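Local coordinates for capsid protein VP1 (Human polyomavirus 12, PDB 6Y60) that probably builds the T=7 icosahedral capsid of the virus, assembling as pentamers that serve in attachment to host cells and entry into them, at residues A[41-46]-A[257-262]; A[88-93]-A[222-227]. All coordinates share one frame; numbering follows the deposited sequence.

Interaction 1 of 2, residues A[41-46]-A[257-262]; sequences GFSEQV and QRFRGL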
ATOM      1  N   GLY A  41     -29.096  -9.130  -0.119  1.00 27.42           N
ATOM      2  CA  GLY A  41     -27.750  -8.543  -0.010  1.00 30.59           C
ATOM      3  C   GLY A  41     -26.655  -9.585  -0.176  1.00 28.89           C
ATOM      4  O   GLY A  41     -25.493  -9.241  -0.029  1.00 25.38           O
ATOM      5  N   PHE A  42     -27.037 -10.810  -0.515  1.00 28.73           N
ATOM      6  CA  PHE A  42     -26.118 -11.925  -0.788  1.00 24.73           C
ATOM      7  C   PHE A  42     -26.530 -12.540  -2.114  1.00 26.72           C
ATOM      8  O   PHE A  42     -27.625 -12.227  -2.638  1.00 25.93           O
ATOM      9  CB  PHE A  42     -26.178 -12.972   0.315  1.00 24.41           C
ATOM     10  CG  PHE A  42     -25.690 -12.575   1.686  1.00 24.71           C
ATOM     11  CD1 PHE A  42     -26.522 -11.925   2.583  1.00 25.02           C
ATOM     12  CD2 PHE A  42     -24.448 -12.972   2.135  1.00 25.09           C
ATOM     13  CE1 PHE A  42     -26.103 -11.625   3.866  1.00 23.79           C
ATOM     14  CE2 PHE A  42     -24.031 -12.689   3.426  1.00 26.16           C
ATOM     15  CZ  PHE A  42     -24.861 -12.013   4.289  1.00 27.11           C
ATOM     16  N   SER A  43     -25.692 -13.411  -2.654  1.00 25.02           N
ATOM     17  CA  SER A  43     -26.074 -14.249  -3.814  1.00 25.35           C
ATOM     18  C   SER A  43     -26.687 -15.530  -3.249  1.00 25.20           C
ATOM     19  O   SER A  43     -26.532 -15.766  -2.024  1.00 23.75           O
ATOM     20  CB  SER A  43     -24.895 -14.527  -4.713  1.00 24.75           C
ATOM     21  OG  SER A  43     -24.078 -15.542  -4.164  1.00 24.36           O
ATOM     22  N   GLU A  44     -27.297 -16.350  -4.099  1.00 26.17           N
ATOM     23  CA  GLU A  44     -27.546 -17.770  -3.742  1.00 29.72           C
ATOM     24  C   GLU A  44     -26.174 -18.456  -3.734  1.00 27.10           C
ATOM     25  O   GLU A  44     -25.203 -17.821  -4.153  1.00 26.60           O
ATOM     26  CB  GLU A  44     -28.578 -18.428  -4.656  1.00 33.67           C
ATOM     27  CG  GLU A  44     -29.998 -17.894  -4.471  1.00 39.62           C
ATOM     28  CD  GLU A  44     -30.714 -18.128  -3.145  1.00 43.91           C
ATOM     29  OE1 GLU A  44     -30.122 -18.728  -2.216  1.00 46.44           O
ATOM     30  OE2 GLU A  44     -31.889 -17.675  -3.039  1.00 50.50           O
ATOM     31  N   GLN A  45     -26.106 -19.660  -3.178  1.00 25.39           N
ATOM     32  CA  GLN A  45     -24.890 -20.496  -3.129  1.00 26.86           C
ATOM     33  C   GLN A  45     -24.341 -20.649  -4.540  1.00 25.90           C
ATOM     34  O   GLN A  45     -25.088 -21.078  -5.472  1.00 26.97           O
ATOM     35  CB  GLN A  45     -25.171 -21.829  -2.429  1.00 26.38           C
ATOM     36  CG  GLN A  45     -25.289 -21.674  -0.923  1.00 25.44           C
ATOM     37  CD  GLN A  45     -25.480 -22.999  -0.225  1.00 26.87           C
ATOM     38  OE1 GLN A  45     -25.628 -24.043  -0.859  1.00 31.02           O
ATOM     39  NE2 GLN A  45     -25.366 -22.975   1.079  1.00 24.73           N
ATOM     40  N   VAL A  46     -23.066 -20.300  -4.698  1.00 24.28           N
ATOM     41  CA  VAL A  46     -22.423 -20.278  -6.034  1.00 25.11           C
ATOM     42  C   VAL A  46     -22.145 -21.709  -6.449  1.00 26.82           C
ATOM     43  O   VAL A  46     -21.408 -22.410  -5.706  1.00 26.14           O
ATOM     44  CB  VAL A  46     -21.156 -19.407  -6.012  1.00 26.64           C
ATOM     45  CG1 VAL A  46     -20.321 -19.548  -7.287  1.00 25.79           C
ATOM     46  CG2 VAL A  46     -21.515 -17.958  -5.738  1.00 28.19           C
ATOM     47  N   GLN A 257     -20.376 -21.046  -1.032  1.00 24.82           N
ATOM     48  CA  GLN A 257     -20.119 -19.609  -0.773  1.00 24.31           C
ATOM     49  C   GLN A 257     -21.204 -18.733  -1.402  1.00 22.28           C
ATOM     50  O   GLN A 257     -21.832 -19.150  -2.373  1.00 23.33           O
ATOM     51  CB  GLN A 257     -18.716 -19.217  -1.242  1.00 23.75           C
ATOM     52  CG  GLN A 257     -17.631 -19.896  -0.428  1.00 23.32           C
ATOM     53  CD  GLN A 257     -16.240 -19.506  -0.857  1.00 22.52           C
ATOM     54  OE1 GLN A 257     -15.708 -20.056  -1.828  1.00 24.71           O
ATOM     55  NE2 GLN A 257     -15.639 -18.607  -0.096  1.00 19.10           N
ATOM     56  N   ARG A 258     -21.346 -17.536  -0.855  1.00 23.11           N
ATOM     57  CA  ARG A 258     -22.281 -16.502  -1.367  1.00 25.54           C
ATOM     58  C   ARG A 258     -21.558 -15.164  -1.539  1.00 22.51           C
ATOM     59  O   ARG A 258     -20.889 -14.717  -0.584  1.00 22.98           O
ATOM     60  CB  ARG A 258     -23.426 -16.304  -0.377  1.00 24.64           C
ATOM     61  CG  ARG A 258     -24.340 -17.497  -0.212  1.00 23.82           C
ATOM     62  CD  ARG A 258     -25.243 -17.243   0.986  1.00 26.86           C
ATOM     63  NE  ARG A 258     -26.143 -18.368   1.184  1.00 28.53           N
ATOM     64  CZ  ARG A 258     -27.331 -18.564   0.615  1.00 33.50           C
ATOM     65  NH1 ARG A 258     -28.004 -19.665   0.923  1.00 35.74           N
ATOM     66  NH2 ARG A 258     -27.857 -17.697  -0.233  1.00 31.28           N
ATOM     67  N   PHE A 259     -21.769 -14.492  -2.670  1.00 24.44           N
ATOM     68  CA  PHE A 259     -21.353 -13.076  -2.796  1.00 24.29           C
ATOM     69  C   PHE A 259     -22.053 -12.283  -1.693  1.00 25.02           C
ATOM     70  O   PHE A 259     -23.216 -12.576  -1.374  1.00 27.22           O
ATOM     71  CB  PHE A 259     -21.691 -12.482  -4.156  1.00 23.43           C
ATOM     72  CG  PHE A 259     -20.869 -12.990  -5.305  1.00 23.14           C
ATOM     73  CD1 PHE A 259     -21.274 -14.105  -6.027  1.00 24.17           C
ATOM     74  CD2 PHE A 259     -19.753 -12.297  -5.732  1.00 21.93           C
ATOM     75  CE1 PHE A 259     -20.558 -14.537  -7.128  1.00 22.72           C
ATOM     76  CE2 PHE A 259     -19.001 -12.767  -6.800  1.00 25.05           C
ATOM     77  CZ  PHE A 259     -19.407 -13.876  -7.496  1.00 24.65           C
ATOM     78  N   ARG A 260     -21.351 -11.286  -1.172  1.00 24.47           N
ATOM     79  CA  ARG A 260     -21.830 -10.307  -0.172  1.00 25.71           C
ATOM     80  C   ARG A 260     -21.493  -8.924  -0.714  1.00 26.01           C
ATOM     81  O   ARG A 260     -20.350  -8.708  -1.107  1.00 23.79           O
ATOM     82  CB  ARG A 260     -21.233 -10.568   1.212  1.00 25.74           C
ATOM     83  CG  ARG A 260     -21.606  -9.527   2.266  1.00 27.02           C
ATOM     84  CD  ARG A 260     -23.111  -9.317   2.424  1.00 26.21           C
ATOM     85  NE  ARG A 260     -23.414  -8.544   3.619  1.00 26.05           N
ATOM     86  CZ  ARG A 260     -24.562  -7.890   3.829  1.00 25.04           C
ATOM     87  NH1 ARG A 260     -24.745  -7.228   4.956  1.00 25.93           N
ATOM     88  NH2 ARG A 260     -25.518  -7.892   2.918  1.00 27.66           N
ATOM     89  N   GLY A 261     -22.504  -8.063  -0.797  1.00 25.55           N
ATOM     90  CA  GLY A 261     -22.375  -6.671  -1.242  1.00 25.38           C
ATOM     91  C   GLY A 261     -22.949  -5.754  -0.202  1.00 27.11           C
ATOM     92  O   GLY A 261     -23.578  -6.244   0.781  1.00 29.07           O
ATOM     93  N   LEU A 262     -22.678  -4.471  -0.356  1.00 27.68           N
ATOM     94  CA  LEU A 262     -23.119  -3.440   0.602  1.00 26.72           C
ATOM     95  C   LEU A 262     -23.729  -2.297  -0.183  1.00 28.60           C
ATOM     96  O   LEU A 262     -23.370  -2.095  -1.349  1.00 23.60           O
ATOM     97  CB  LEU A 262     -21.928  -2.965   1.414  1.00 27.27           C
ATOM     98  CG  LEU A 262     -21.384  -3.978   2.405  1.00 29.04           C
ATOM     99  CD1 LEU A 262     -20.140  -3.423   3.081  1.00 29.40           C
ATOM    100  CD2 LEU A 262     -22.451  -4.334   3.441  1.00 30.25           C
TER
HETATM  101  O   HOH W   1     -25.316 -20.839   2.607  1.00 29.14           O
HETATM  102  O   HOH W   2     -19.858 -22.004  -3.625  1.00 21.46           O
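The guanidinium of R260 lies almost flat on the ring of F42, the planes 7° apart, an off-centre cation-pi stack with R260 CZ 4.5 Å from the centroid of the F42 ring. Its opposite face meets L262 CD2. The methylene CD of R260 sits more squarely over the phenyl, so both the greasy and the charged parts of the arginine suit this aromatic partner. With CG anti to the backbone N (chi1 176°) and a bend at chi2, the chain folds back across F42, and R260 NH2 reaches G41 O at 3.2 Å. G41 O lies in the guanidinium plane, yet NH2 stands above the plane of that carbonyl and not on a lone pair; the same NH2 also bonds Q166 O of a neighbouring subunit.

R258, extended from CG to NE, has Q45 CG over one face. At its edge R258 NH2 reaches S43 O on a lone pair, 2.9 Å away, and E44 OE1 in a salt bridge of 3.2 Å, met from above the carboxylate plane. Water 1 joins R258 NE to Q45 NE2. The small S43 brings its OG to F259 N (2.9 Å) and to the edge of the F259 ring, while V46 CG2 packs on F259 CE1.

Backbone bonds S43 N to F259 O and V46 N to Q257 O complete the seam, with F42 and R260 a single backbone bridge. Segment 41-46 belongs to the long loop between strands 20-26 and 66-71, laid along strand 257-276 of the VP1 jelly roll. Strand 237-250 is an antiparallel neighbour, bonding R258 through F249 and R260 through M246 and G247; the F42 and F259 rings also meet F249 and W248 edge-to-face.

Interaction 2 of 2, residues A[88-93]-A[222-227]; sequences EAVSVK and ILLDEN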
ATOM      1  N   GLU A  88     -26.715  20.309 -13.862  1.00 33.42           N
ATOM      2  CA  GLU A  88     -25.299  19.943 -14.070  1.00 29.08           C
ATOM      3  C   GLU A  88     -24.804  19.395 -12.741  1.00 31.64           C
ATOM      4  O   GLU A  88     -24.911  20.122 -11.743  1.00 27.41           O
ATOM      5  CB  GLU A  88     -24.479  21.175 -14.412  1.00 30.35           C
ATOM      6  CG  GLU A  88     -23.053  20.860 -14.770  1.00 31.05           C
ATOM      7  CD  GLU A  88     -22.206  22.096 -14.942  1.00 33.88           C
ATOM      8  OE1 GLU A  88     -22.757  23.196 -14.803  1.00 35.77           O
ATOM      9  OE2 GLU A  88     -20.999  21.949 -15.191  1.00 37.29           O
ATOM     10  N   ALA A  89     -24.355  18.145 -12.707  1.00 30.21           N
ATOM     11  CA  ALA A  89     -23.797  17.548 -11.470  1.00 28.99           C
ATOM     12  C   ALA A  89     -22.380  18.084 -11.295  1.00 26.16           C
ATOM     13  O   ALA A  89     -21.568  17.819 -12.175  1.00 26.81           O
ATOM     14  CB  ALA A  89     -23.814  16.045 -11.585  1.00 28.73           C
ATOM     15  N   VAL A  90     -22.090  18.852 -10.242  1.00 25.88           N
ATOM     16  CA  VAL A  90     -20.747  19.485 -10.092  1.00 28.95           C
ATOM     17  C   VAL A  90     -19.880  18.626  -9.162  1.00 28.80           C
ATOM     18  O   VAL A  90     -18.646  18.656  -9.296  1.00 26.61           O
ATOM     19  CB  VAL A  90     -20.835  20.952  -9.629  1.00 29.32           C
ATOM     20  CG1 VAL A  90     -21.817  21.729 -10.485  1.00 31.80           C
ATOM     21  CG2 VAL A  90     -21.202  21.088  -8.179  1.00 30.93           C
ATOM     22  N   SER A  91     -20.490  17.893  -8.241  1.00 27.20           N
ATOM     23  CA  SER A  91     -19.730  17.135  -7.233  1.00 28.10           C
ATOM     24  C   SER A  91     -20.618  16.071  -6.598  1.00 28.49           C
ATOM     25  O   SER A  91     -21.848  16.088  -6.792  1.00 26.71           O
ATOM     26  CB  SER A  91     -19.131  18.072  -6.216  1.00 27.64           C
ATOM     27  OG  SER A  91     -20.138  18.678  -5.440  1.00 29.32           O
ATOM     28  N   VAL A  92     -19.980  15.134  -5.900  1.00 27.78           N
ATOM     29  CA  VAL A  92     -20.695  14.031  -5.217  1.00 26.77           C
ATOM     30  C   VAL A  92     -19.921  13.662  -3.955  1.00 27.44           C
ATOM     31  O   VAL A  92     -18.681  13.583  -4.018  1.00 25.37           O
ATOM     32  CB  VAL A  92     -20.869  12.822  -6.149  1.00 28.16           C
ATOM     33  CG1 VAL A  92     -19.540  12.260  -6.650  1.00 29.36           C
ATOM     34  CG2 VAL A  92     -21.699  11.751  -5.469  1.00 29.79           C
ATOM     35  N   LYS A  93     -20.650  13.445  -2.870  1.00 26.86           N
ATOM     36  CA  LYS A  93     -20.169  12.682  -1.699  1.00 28.72           C
ATOM     37  C   LYS A  93     -20.753  11.288  -1.789  1.00 27.77           C
ATOM     38  O   LYS A  93     -21.998  11.175  -1.831  1.00 27.78           O
ATOM     39  CB  LYS A  93     -20.631  13.312  -0.391  1.00 31.97           C
ATOM     40  CG  LYS A  93     -20.170  14.731  -0.149  1.00 35.20           C
ATOM     41  CD  LYS A  93     -20.415  15.116   1.286  1.00 37.44           C
ATOM     42  CE  LYS A  93     -19.163  15.622   1.944  1.00 38.64           C
ATOM     43  NZ  LYS A  93     -19.452  16.854   2.701  1.00 45.13           N
ATOM     44  N   ILE A 222     -15.152  15.993  -7.251  1.00 29.65           N
ATOM     45  CA  ILE A 222     -15.533  16.985  -8.289  1.00 32.92           C
ATOM     46  C   ILE A 222     -15.913  16.203  -9.549  1.00 30.03           C
ATOM     47  O   ILE A 222     -15.204  15.244  -9.858  1.00 30.18           O
ATOM     48  CB  ILE A 222     -14.360  17.955  -8.505  1.00 34.40           C
ATOM     49  CG1 ILE A 222     -14.004  18.670  -7.199  1.00 37.59           C
ATOM     50  CG2 ILE A 222     -14.644  18.944  -9.627  1.00 33.58           C
ATOM     51  CD1 ILE A 222     -15.066  19.621  -6.724  1.00 42.02           C
ATOM     52  N   LEU A 223     -17.027  16.553 -10.199  1.00 26.31           N
ATOM     53  CA  LEU A 223     -17.516  15.847 -11.414  1.00 25.39           C
ATOM     54  C   LEU A 223     -17.290  16.685 -12.674  1.00 24.68           C
ATOM     55  O   LEU A 223     -17.591  16.186 -13.772  1.00 26.25           O
ATOM     56  CB  LEU A 223     -18.986  15.501 -11.194  1.00 25.59           C
ATOM     57  CG  LEU A 223     -19.201  14.503 -10.066  1.00 26.81           C
ATOM     58  CD1 LEU A 223     -20.663  14.241  -9.849  1.00 27.21           C
ATOM     59  CD2 LEU A 223     -18.458  13.201 -10.350  1.00 27.01           C
ATOM     60  N   LEU A 224     -16.746  17.892 -12.524  1.00 27.70           N
ATOM     61  CA  LEU A 224     -16.424  18.812 -13.640  1.00 29.64           C
ATOM     62  C   LEU A 224     -15.325  18.166 -14.482  1.00 31.48           C
ATOM     63  O   LEU A 224     -14.366  17.642 -13.905  1.00 29.09           O
ATOM     64  CB  LEU A 224     -15.980  20.175 -13.095  1.00 29.63           C
ATOM     65  CG  LEU A 224     -16.972  20.898 -12.175  1.00 31.18           C
ATOM     66  CD1 LEU A 224     -16.468  22.295 -11.833  1.00 32.78           C
ATOM     67  CD2 LEU A 224     -18.341  20.992 -12.812  1.00 32.09           C
ATOM     68  N   ASP A 225     -15.507  18.143 -15.797  1.00 31.25           N
ATOM     69  CA  ASP A 225     -14.500  17.613 -16.746  1.00 31.63           C
ATOM     70  C   ASP A 225     -13.417  18.677 -16.952  1.00 35.60           C
ATOM     71  O   ASP A 225     -13.421  19.717 -16.281  1.00 32.00           O
ATOM     72  CB  ASP A 225     -15.172  17.138 -18.042  1.00 35.35           C
ATOM     73  CG  ASP A 225     -15.744  18.242 -18.933  1.00 34.59           C
ATOM     74  OD1 ASP A 225     -15.438  19.440 -18.708  1.00 35.74           O
ATOM     75  OD2 ASP A 225     -16.507  17.893 -19.841  1.00 39.96           O
ATOM     76  N   GLU A 226     -12.480  18.396 -17.847  1.00 42.02           N
ATOM     77  CA  GLU A 226     -11.327  19.280 -18.124  1.00 42.43           C
ATOM     78  C   GLU A 226     -11.825  20.625 -18.674  1.00 42.16           C
ATOM     79  O   GLU A 226     -11.053  21.576 -18.578  1.00 42.80           O
ATOM     80  CB  GLU A 226     -10.340  18.561 -19.038  1.00 45.54           C
ATOM     81  CG  GLU A 226     -10.961  18.021 -20.313  1.00 49.23           C
ATOM     82  CD  GLU A 226     -11.749  16.727 -20.167  1.00 50.70           C
ATOM     83  OE1 GLU A 226     -11.833  16.207 -19.037  1.00 53.60           O
ATOM     84  OE2 GLU A 226     -12.292  16.251 -21.191  1.00 58.95           O
ATOM     85  N   ASN A 227     -13.076  20.722 -19.154  1.00 42.07           N
ATOM     86  CA  ASN A 227     -13.688  21.979 -19.670  1.00 39.70           C
ATOM     87  C   ASN A 227     -14.492  22.728 -18.603  1.00 35.57           C
ATOM     88  O   ASN A 227     -15.017  23.784 -18.940  1.00 35.61           O
ATOM     89  CB  ASN A 227     -14.635  21.728 -20.838  1.00 42.46           C
ATOM     90  CG  ASN A 227     -13.913  21.272 -22.084  1.00 44.99           C
ATOM     91  OD1 ASN A 227     -12.796  21.711 -22.341  1.00 45.51           O
ATOM     92  ND2 ASN A 227     -14.542  20.387 -22.845  1.00 48.87           N
TER
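L223 reaches across to strand 83-96 with its whole side chain. L223 CB lies 3.6 Å from A89 O, a buried carbonyl oxygen for which the model offers no polar partner, and almost as near V90 O. CG comes next, over the backbone of S91, with L223 CG 3.9 Å from S91 CA. The branch then divides: L223 CD1 settles 3.7 Å from S91 C and also touches A89 CB and V92 CG1, whereas L223 CD2 meets V92 CG1 at 4.0 Å. With CG of L223 anti to its own carbonyl carbon (chi1 -65°) and the chain extended beyond, leucine spans from A89 to V92, and the small A89 lets the methyl approach.

The backbone fixes this placement. L223 N gives V90 O a nearly straight bond of 2.8 Å, with an N-H...O angle of 175°, though the donor stands above the carbonyl plane. One residue earlier, S91 and I222 form an antiparallel non-hydrogen-bonded pair. The pairing is brief because strand 221-222 is only two residues long and the chain from L223 onward is loop.

L224 sends CD2 to V90 CB and to E88 OE2, with L224 CD2 3.7 Å from E88 OE2, crossing the glutamate at about a right angle. The carboxylate of E88 is not left to the leucine: it accepts from G230 N and makes salt bridges with R271 and R273, which suits a charged group in a buried place.

Strand 83-96 has strand 257-276 as an antiparallel neighbour, with V92 and A89 packing on V268. L223 also reaches V130 and V92 reaches F128, both on strand 124-131. L223 thus fills the interior between strands 83-96 and 124-131, consistent with the two facing layers of the jelly-roll core.

Overall arrangement
Interactions 1 and 2 are both largely buried, yet they lie far apart, to either side of the middle of the subunit, their centres about 33 Å apart and their nearest atoms about 13 Å apart. They share one antiparallel sheet, in which strands 83-96 and 257-276 are neighbours, and both segments of interaction 2 fall in the sequence between 46 and 257. Interaction 1 is the more polar: arginines bind carbonyls, a carboxylate and a phenyl ring near subunit interfaces, with the side chain of V46 about 7 Å from a bound N-acetyl-alpha-neuraminic acid. Interaction 2 is chiefly aliphatic, a leucine fitted against a strand beside one backbone bond, with its loop end running out to the surface.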